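Local coordinates for protein migration inhibitory factor (Trichinella spiralis, PDB 1HFO) that belongs to the macrophage migration inhibitory factor family, cytokine-like small alpha/beta proteins that assemble as trimers, at residues G27-K32 with R73-K78. Residues are numbered along the deposited sequence; the frame is centred on the assembly and turned at random.
Sequences GNILSK and RDHSAK
Lys78, whose aliphatic chain lies against Ile29, sends its ammonium back one helical turn to Asp74, and NZ sits 2.8 Å from OD1 of that carboxylate in a salt bridge whose hydrogen-bond geometry is weak. The bend that brings NZ there is at the last torsion (chi4 -55°), while the chain before it is roughly extended from CB onward; CD of Lys78 reaches CG2 of Ile29 at 3.9 Å, the two chains lying side by side and pointing opposite ways. The other branch of Ile29 goes to His75. With CG1 tucked between N and C of its own residue (chi1 69°), CD1 of Ile29 comes within 3.9 Å of ND1 of His75. On the imidazole, CE1 of His75 lies 3.7 Å from the carbonyl O of Ile29, which approaches the ring obliquely. Leu30 crosses the histidine at about a right angle, its CD2 3.9 Å from NE2 of His75. That nitrogen is hydrogen-bonded to the carbonyl O of Gly66, which helps fix the rotation of the buried ring. Just beyond, a Schellman motif ends the helix: Ser31 takes positive phi and Lys32 N bonds to Gly27 O at 3.0 Å. The contact joins the last turn of helix 18-30 to an early part of helix 69-87, the antiparallel helix pair that packs on one face of the four-stranded sheet in the MIF fold. Leu30 also touches Ser63 of strand 57-63 and Pro1, His75 rests on Phe98 of strand 94-100, and Ser76 turns away to bond Thr111 O of a neighbouring subunit.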
loop_
_atom_site.group_PDB
_atom_site.type_symbol
_atom_site.label_atom_id
_atom_site.label_comp_id
_atom_site.label_asym_id
_atom_site.label_seq_id
_atom_site.Cartn_x
_atom_site.Cartn_y
_atom_site.Cartn_z
ATOM N N GLY A 27 -16.298 -10.838 2.083
ATOM C CA GLY A 27 -17.621 -10.533 1.566
ATOM C C GLY A 27 -18.693 -10.762 2.607
ATOM O O GLY A 27 -19.613 -9.963 2.780
ATOM N N ASN A 28 -18.577 -11.872 3.314
ATOM C CA ASN A 28 -19.561 -12.166 4.324
ATOM C C ASN A 28 -19.529 -11.126 5.467
ATOM O O ASN A 28 -20.588 -10.655 5.880
ATOM C CB ASN A 28 -19.387 -13.622 4.823
ATOM C CG ASN A 28 -19.613 -14.678 3.697
ATOM O OD1 ASN A 28 -20.480 -14.509 2.831
ATOM N ND2 ASN A 28 -18.841 -15.775 3.731
ATOM N N ILE A 29 -18.355 -10.714 5.959
ATOM C CA ILE A 29 -18.347 -9.731 7.051
ATOM C C ILE A 29 -18.757 -8.310 6.662
ATOM O O ILE A 29 -19.276 -7.567 7.493
ATOM C CB ILE A 29 -16.980 -9.627 7.789
ATOM C CG1 ILE A 29 -15.925 -9.011 6.876
ATOM C CG2 ILE A 29 -16.544 -10.994 8.286
ATOM C CD1 ILE A 29 -14.606 -8.732 7.571
ATOM N N LEU A 30 -18.503 -7.916 5.415
ATOM C CA LEU A 30 -18.876 -6.579 4.962
ATOM C C LEU A 30 -20.221 -6.618 4.243
ATOM O O LEU A 30 -20.768 -5.583 3.896
ATOM C CB LEU A 30 -17.812 -6.012 4.018
ATOM C CG LEU A 30 -16.429 -5.792 4.618
ATOM C CD1 LEU A 30 -15.450 -5.421 3.526
ATOM C CD2 LEU A 30 -16.507 -4.694 5.682
ATOM N N SER A 31 -20.760 -7.816 4.044
ATOM C CA SER A 31 -22.042 -7.978 3.355
ATOM C C SER A 31 -21.999 -7.433 1.931
ATOM O O SER A 31 -22.906 -6.713 1.492
ATOM C CB SER A 31 -23.170 -7.304 4.147
ATOM O OG SER A 31 -23.423 -8.012 5.353
ATOM N N LYS A 32 -20.928 -7.770 1.215
ATOM C CA LYS A 32 -20.770 -7.352 -0.174
ATOM C C LYS A 32 -20.713 -8.591 -1.063
ATOM O O LYS A 32 -20.331 -9.665 -0.613
ATOM C CB LYS A 32 -19.483 -6.539 -0.371
ATOM C CG LYS A 32 -19.524 -5.162 0.283
ATOM C CD LYS A 32 -20.709 -4.370 -0.228
ATOM C CE LYS A 32 -20.745 -2.976 0.380
ATOM N NZ LYS A 32 -19.648 -2.129 -0.150
ATOM N N ARG A 73 -13.954 -3.819 15.648
ATOM C CA ARG A 73 -13.504 -4.784 16.642
ATOM C C ARG A 73 -13.906 -6.195 16.211
ATOM O O ARG A 73 -13.100 -7.120 16.263
ATOM C CB ARG A 73 -14.112 -4.444 17.997
ATOM C CG ARG A 73 -13.500 -5.188 19.166
ATOM C CD ARG A 73 -13.370 -4.256 20.362
ATOM N NE ARG A 73 -12.266 -3.314 20.194
ATOM C CZ ARG A 73 -12.081 -2.232 20.947
ATOM N NH1 ARG A 73 -12.932 -1.947 21.925
ATOM N NH2 ARG A 73 -11.033 -1.444 20.733
ATOM N N ASP A 74 -15.153 -6.357 15.786
ATOM C CA ASP A 74 -15.621 -7.666 15.342
ATOM C C ASP A 74 -14.869 -8.048 14.067
ATOM O O ASP A 74 -14.412 -9.185 13.908
ATOM C CB ASP A 74 -17.128 -7.638 15.074
ATOM C CG ASP A 74 -17.676 -9.008 14.723
ATOM O OD1 ASP A 74 -16.959 -10.003 14.965
ATOM O OD2 ASP A 74 -18.816 -9.096 14.214
ATOM N N HIS A 75 -14.734 -7.097 13.149
ATOM C CA HIS A 75 -14.005 -7.378 11.922
ATOM C C HIS A 75 -12.636 -7.947 12.254
ATOM O O HIS A 75 -12.188 -8.923 11.651
ATOM C CB HIS A 75 -13.783 -6.103 11.095
ATOM C CG HIS A 75 -15.032 -5.532 10.501
ATOM N ND1 HIS A 75 -16.153 -6.291 10.249
ATOM C CD2 HIS A 75 -15.317 -4.284 10.060
ATOM C CE1 HIS A 75 -17.075 -5.538 9.677
ATOM N NE2 HIS A 75 -16.592 -4.316 9.550
ATOM N N SER A 76 -11.958 -7.302 13.204
ATOM C CA SER A 76 -10.609 -7.694 13.605
ATOM C C SER A 76 -10.479 -9.088 14.212
ATOM O O SER A 76 -9.530 -9.826 13.914
ATOM C CB SER A 76 -10.039 -6.681 14.607
ATOM O OG SER A 76 -8.676 -6.976 14.866
ATOM N N ALA A 77 -11.412 -9.429 15.088
ATOM C CA ALA A 77 -11.388 -10.727 15.739
ATOM C C ALA A 77 -11.437 -11.807 14.662
ATOM O O ALA A 77 -10.604 -12.711 14.632
ATOM C CB ALA A 77 -12.575 -10.852 16.671
ATOM N N LYS A 78 -12.402 -11.680 13.759
ATOM C CA LYS A 78 -12.586 -12.656 12.683
ATOM C C LYS A 78 -11.416 -12.744 11.702
ATOM O O LYS A 78 -10.973 -13.843 11.334
ATOM C CB LYS A 78 -13.871 -12.331 11.928
ATOM C CG LYS A 78 -15.128 -12.437 12.777
ATOM C CD LYS A 78 -16.363 -12.328 11.914
ATOM C CE LYS A 78 -17.526 -11.709 12.672
ATOM N NZ LYS A 78 -17.823 -12.434 13.935
#